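Side-chain contacts in type III Pentaketide Synthase (Neurospora crassa, PDB 3EUO), which probably acts as an acyltransferase of the chalcone and stilbene synthase family, a type III polyketide synthase that builds pentaketides: residues N66-V70 with K71-E75; D246-G249 with W250-V253. All coordinates share one frame; numbering follows the deposited sequence.

Contact 1. Residues N66-V70 with K71-E75; sequences NPPTV and KELHE
A capping box formed by Thr69 and Glu72 starts helix 70-96, with Thr69 as its N-cap. The forward half of the box runs from helix backbone to side chain: Glu72 N donates to Thr69 OG1 over 3.3 Å in a fairly straight bond, while Lys71 N, at the same distance from OG1, approaches at a sharp bend and makes a weak bond. Thr69 chi1 of 75° explains this reach, since it sets OG1 between the backbone N and the carbonyl carbon, facing the first turn, and leaves CG2 beside the carboxylate. The reciprocal half is shorter and straighter: Thr69 N donates to Glu72 OE1 at 2.8 Å and 165°, meeting the carboxylate on its anti side and 27° out of its plane. OE1 has further partners. A water bonded to Pro67 O donates to it, and Lys64 forms a salt bridge with it, so the carboxylate is held by several groups and its negative charge is probably stabilised. Ordinary helical bonds follow, Leu73 N to Thr69 O at 2.9 Å and His74 N to Val70 O at 3.0 Å. On the buried flank, Pro68 CG meets Leu73 CD2 at 3.7 Å, the ring and the leucine branch crossing at a slant; Leu73 also packs on Thr179. Thr69 and Val70 pack on Pro247 and Asp246 of the second subunit. Reciprocal side-chain-to-backbone bonds between the N-cap and the third residue after it are the defining evidence for a capping box at a helix N-terminus.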
loop_
_atom_site.group_PDB
_atom_site.type_symbol
_atom_site.label_atom_id
_atom_site.label_comp_id
_atom_site.label_asym_id
_atom_site.label_seq_id
_atom_site.Cartn_x
_atom_site.Cartn_y
_atom_site.Cartn_z
ATOM N N ASN A 66 -0.142 -29.035 -9.376
ATOM C CA ASN A 66 0.043 -28.386 -8.090
ATOM C C ASN A 66 -0.864 -27.169 -8.001
ATOM O O ASN A 66 -1.420 -26.749 -9.016
ATOM C CB ASN A 66 1.504 -27.958 -7.941
ATOM C CG ASN A 66 2.469 -29.110 -8.145
ATOM O OD1 ASN A 66 2.462 -30.084 -7.393
ATOM N ND2 ASN A 66 3.319 -28.994 -9.160
ATOM N N PRO A 67 -1.022 -26.594 -6.791
ATOM C CA PRO A 67 -1.682 -25.297 -6.712
ATOM C C PRO A 67 -0.900 -24.286 -7.548
ATOM O O PRO A 67 0.324 -24.433 -7.705
ATOM C CB PRO A 67 -1.595 -24.952 -5.216
ATOM C CG PRO A 67 -1.507 -26.281 -4.531
ATOM C CD PRO A 67 -0.632 -27.090 -5.458
ATOM N N PRO A 68 -1.592 -23.279 -8.106
ATOM C CA PRO A 68 -0.894 -22.249 -8.880
ATOM C C PRO A 68 0.104 -21.514 -7.994
ATOM O O PRO A 68 -0.166 -21.306 -6.808
ATOM C CB PRO A 68 -2.021 -21.295 -9.298
ATOM C CG PRO A 68 -3.142 -21.559 -8.323
ATOM C CD PRO A 68 -3.044 -23.026 -8.025
ATOM N N THR A 69 1.253 -21.155 -8.551
ATOM C CA THR A 69 2.212 -20.331 -7.814
ATOM C C THR A 69 1.681 -18.910 -7.715
ATOM O O THR A 69 0.718 -18.543 -8.410
ATOM C CB THR A 69 3.604 -20.295 -8.489
ATOM O OG1 THR A 69 3.557 -19.444 -9.644
ATOM C CG2 THR A 69 4.044 -21.709 -8.891
ATOM N N VAL A 70 2.323 -18.106 -6.866
ATOM C CA VAL A 70 1.902 -16.729 -6.668
ATOM C C VAL A 70 2.026 -15.922 -7.974
ATOM O O VAL A 70 1.235 -15.018 -8.218
ATOM C CB VAL A 70 2.639 -16.077 -5.459
ATOM C CG1 VAL A 70 4.149 -16.029 -5.685
ATOM C CG2 VAL A 70 2.059 -14.698 -5.123
ATOM N N LYS A 71 2.988 -16.291 -8.826
ATOM C CA LYS A 71 3.123 -15.677 -10.154
ATOM C C LYS A 71 1.930 -16.017 -11.049
ATOM O O LYS A 71 1.425 -15.163 -11.789
ATOM C CB LYS A 71 4.424 -16.134 -10.826
ATOM C CG LYS A 71 4.646 -15.565 -12.235
ATOM C CD LYS A 71 5.965 -16.044 -12.821
ATOM C CE LYS A 71 6.270 -15.367 -14.154
ATOM N NZ LYS A 71 6.622 -13.906 -13.984
ATOM N N GLU A 72 1.502 -17.275 -10.994
ATOM C CA GLU A 72 0.388 -17.743 -11.796
ATOM C C GLU A 72 -0.922 -17.113 -11.315
ATOM O O GLU A 72 -1.779 -16.748 -12.123
ATOM C CB GLU A 72 0.343 -19.273 -11.806
ATOM C CG GLU A 72 1.489 -19.885 -12.638
ATOM C CD GLU A 72 1.786 -21.348 -12.326
ATOM O OE1 GLU A 72 1.404 -21.863 -11.250
ATOM O OE2 GLU A 72 2.444 -21.994 -13.173
ATOM N N LEU A 73 -1.043 -16.951 -10.001
ATOM C CA LEU A 73 -2.164 -16.219 -9.412
ATOM C C LEU A 73 -2.200 -14.789 -9.916
ATOM O O LEU A 73 -3.264 -14.278 -10.284
ATOM C CB LEU A 73 -2.090 -16.244 -7.880
ATOM C CG LEU A 73 -2.377 -17.592 -7.214
ATOM C CD1 LEU A 73 -2.023 -17.538 -5.739
ATOM C CD2 LEU A 73 -3.842 -17.999 -7.401
ATOM N N HIS A 74 -1.036 -14.145 -9.953
ATOM C CA HIS A 74 -0.978 -12.759 -10.396
ATOM C C HIS A 74 -1.495 -12.601 -11.823
ATOM O O HIS A 74 -2.224 -11.659 -12.125
ATOM C CB HIS A 74 0.426 -12.169 -10.288
ATOM C CG HIS A 74 0.518 -10.800 -10.880
ATOM N ND1 HIS A 74 1.090 -10.560 -12.110
ATOM C CD2 HIS A 74 0.041 -9.610 -10.449
ATOM C CE1 HIS A 74 0.996 -9.274 -12.392
ATOM N NE2 HIS A 74 0.358 -8.675 -11.402
ATOM N N GLU A 75 -1.125 -13.538 -12.690
ATOM C CA GLU A 75 -1.558 -13.495 -14.081
ATOM C C GLU A 75 -3.079 -13.448 -14.199
ATOM O O GLU A 75 -3.613 -12.673 -14.991
ATOM C CB GLU A 75 -0.976 -14.674 -14.856
ATOM C CG GLU A 75 0.526 -14.523 -15.085
ATOM C CD GLU A 75 1.217 -15.807 -15.506
ATOM O OE1 GLU A 75 0.569 -16.878 -15.553
ATOM O OE2 GLU A 75 2.431 -15.738 -15.796
HETATM O O HOH W 1 1.613 -24.607 -10.208
#

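Contact 2. Residues D246-G249 with W250-V253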
loop_
_atom_site.group_PDB
_atom_site.type_symbol
_atom_site.label_atom_id
_atom_site.label_comp_id
_atom_site.label_asym_id
_atom_site.label_seq_id
_atom_site.Cartn_x
_atom_site.Cartn_y
_atom_site.Cartn_z
ATOM N N ASP A 246 3.377 -16.515 0.486
ATOM C CA ASP A 246 3.700 -17.928 0.297
ATOM C C ASP A 246 4.004 -18.157 -1.177
ATOM O O ASP A 246 3.469 -17.444 -2.028
ATOM C CB ASP A 246 2.492 -18.788 0.686
ATOM C CG ASP A 246 2.855 -20.237 0.913
ATOM O OD1 ASP A 246 3.260 -20.577 2.042
ATOM O OD2 ASP A 246 2.722 -21.045 -0.035
ATOM N N PRO A 247 4.877 -19.131 -1.496
ATOM C CA PRO A 247 5.032 -19.473 -2.919
ATOM C C PRO A 247 3.716 -19.849 -3.610
ATOM O O PRO A 247 3.640 -19.797 -4.841
ATOM C CB PRO A 247 5.999 -20.666 -2.907
ATOM C CG PRO A 247 6.093 -21.109 -1.487
ATOM C CD PRO A 247 5.794 -19.905 -0.643
ATOM N N MET A 248 2.696 -20.210 -2.827
ATOM C CA MET A 248 1.372 -20.547 -3.358
ATOM C C MET A 248 0.362 -19.411 -3.287
ATOM O O MET A 248 -0.839 -19.656 -3.458
ATOM C CB MET A 248 0.761 -21.710 -2.579
ATOM C CG MET A 248 1.491 -22.976 -2.656
ATOM S SD MET A 248 0.509 -24.323 -1.956
ATOM C CE MET A 248 1.594 -25.583 -2.598
ATOM N N GLY A 249 0.826 -18.196 -2.995
ATOM C CA GLY A 249 -0.069 -17.048 -2.822
ATOM C C GLY A 249 0.013 -16.487 -1.416
ATOM O O GLY A 249 1.087 -16.077 -0.971
ATOM N N TRP A 250 -1.128 -16.459 -0.727
ATOM C CA TRP A 250 -1.190 -16.064 0.674
ATOM C C TRP A 250 -1.996 -17.080 1.469
ATOM O O TRP A 250 -3.070 -17.515 1.031
ATOM C CB TRP A 250 -1.800 -14.662 0.840
ATOM C CG TRP A 250 -0.952 -13.559 0.283
ATOM C CD1 TRP A 250 -0.131 -12.717 0.987
ATOM C CD2 TRP A 250 -0.833 -13.175 -1.097
ATOM N NE1 TRP A 250 0.485 -11.835 0.130
ATOM C CE2 TRP A 250 0.075 -12.096 -1.152
ATOM C CE3 TRP A 250 -1.416 -13.632 -2.290
ATOM C CZ2 TRP A 250 0.426 -11.467 -2.359
ATOM C CZ3 TRP A 250 -1.057 -13.018 -3.493
ATOM C CH2 TRP A 250 -0.146 -11.941 -3.512
ATOM N N LYS A 251 -1.464 -17.460 2.632
ATOM C CA LYS A 251 -2.130 -18.403 3.530
ATOM C C LYS A 251 -2.901 -17.671 4.618
ATOM O O LYS A 251 -2.344 -16.824 5.326
ATOM C CB LYS A 251 -1.112 -19.342 4.182
ATOM C CG LYS A 251 -0.271 -20.167 3.206
ATOM C CD LYS A 251 -1.029 -21.378 2.671
ATOM C CE LYS A 251 -0.089 -22.290 1.916
ATOM N NZ LYS A 251 -0.816 -23.384 1.199
ATOM N N VAL A 252 -4.180 -18.006 4.749
ATOM C CA VAL A 252 -5.046 -17.410 5.767
ATOM C C VAL A 252 -4.576 -17.776 7.179
ATOM O O VAL A 252 -4.237 -18.924 7.440
ATOM C CB VAL A 252 -6.506 -17.876 5.587
ATOM C CG1 VAL A 252 -7.372 -17.402 6.743
ATOM C CG2 VAL A 252 -7.071 -17.365 4.266
ATOM N N VAL A 253 -4.528 -16.782 8.067
ATOM C CA VAL A 253 -4.364 -17.022 9.502
ATOM C C VAL A 253 -5.689 -16.615 10.145
ATOM O O VAL A 253 -6.190 -15.516 9.907
ATOM C CB VAL A 253 -3.180 -16.211 10.115
ATOM C CG1 VAL A 253 -3.111 -16.401 11.636
ATOM C CG2 VAL A 253 -1.856 -16.627 9.476
#
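Asp246 and Met248 meet the Lys251 side chain, and Gly249 meets the Trp250 ring, where the turn 246-249 passes into strand 249-254. The hydrogen bonds lie within the turn and shape it: Gly249 N donates to Asp246 O at 2.9 Å, closing a type I beta turn, and Met248 N donates to Asp246 OD2 at 2.9 Å and 156°, an Asx turn that holds the carboxylate from its anti side. Contacts with the lysine are mostly with carbon. Asp246 CG, anti to its own N, carries the carboxylate across the Lys251 chain, near CG and CE. Asp246 OD2 meets Lys251 CE at 3.6 Å, whereas OD2 to Lys251 NZ is 4.4 Å, beyond a salt bridge though still likely to be a favourable pairing of charges. Lys251 bends at chi2, -79°, and its NZ comes 3.5 Å from Met248 SD while hydrogen-bonding to Ser183 and Ser187. The aromatic packing is local: Gly249 O lies over one face of the Trp250 indole, 3.5 Å from CG, and Gly249 C is 3.3 Å from CE3. The ring also meets Phe243 at about 25° between planes, and NE1 bonds to Ser114 of the second subunit. Were Trp250 reduced to an alanine, that serine would probably lose its indole partner and a gap would be likely to open beside Phe243 and the Gly249 peptide. Together, the i to i+3 bond and the paired strands 241-246 and 249-254 are those of a beta hairpin with a type I turn.

Contact 1 comes first along the chain, in the N-terminal domain of the chalcone and stilbene synthase family, and contact 2 follows in the C-terminal one, yet their centres lie about 11 Å apart on the same side of the chain's centre. They touch directly: Val70 N and Pro247 O, 2.9 Å apart, probably hydrogen-bond, and Leu73 CD1 packs 3.5 Å from Gly249 CA. The start of helix 70-96 therefore rests on the turn of the two-stranded antiparallel sheet 241-246 and 249-254, outside the nine-stranded mixed sheet. Both contacts also reach the second subunit, so this helix start and hairpin join the N-terminal and C-terminal parts of the chain at the dimer interface.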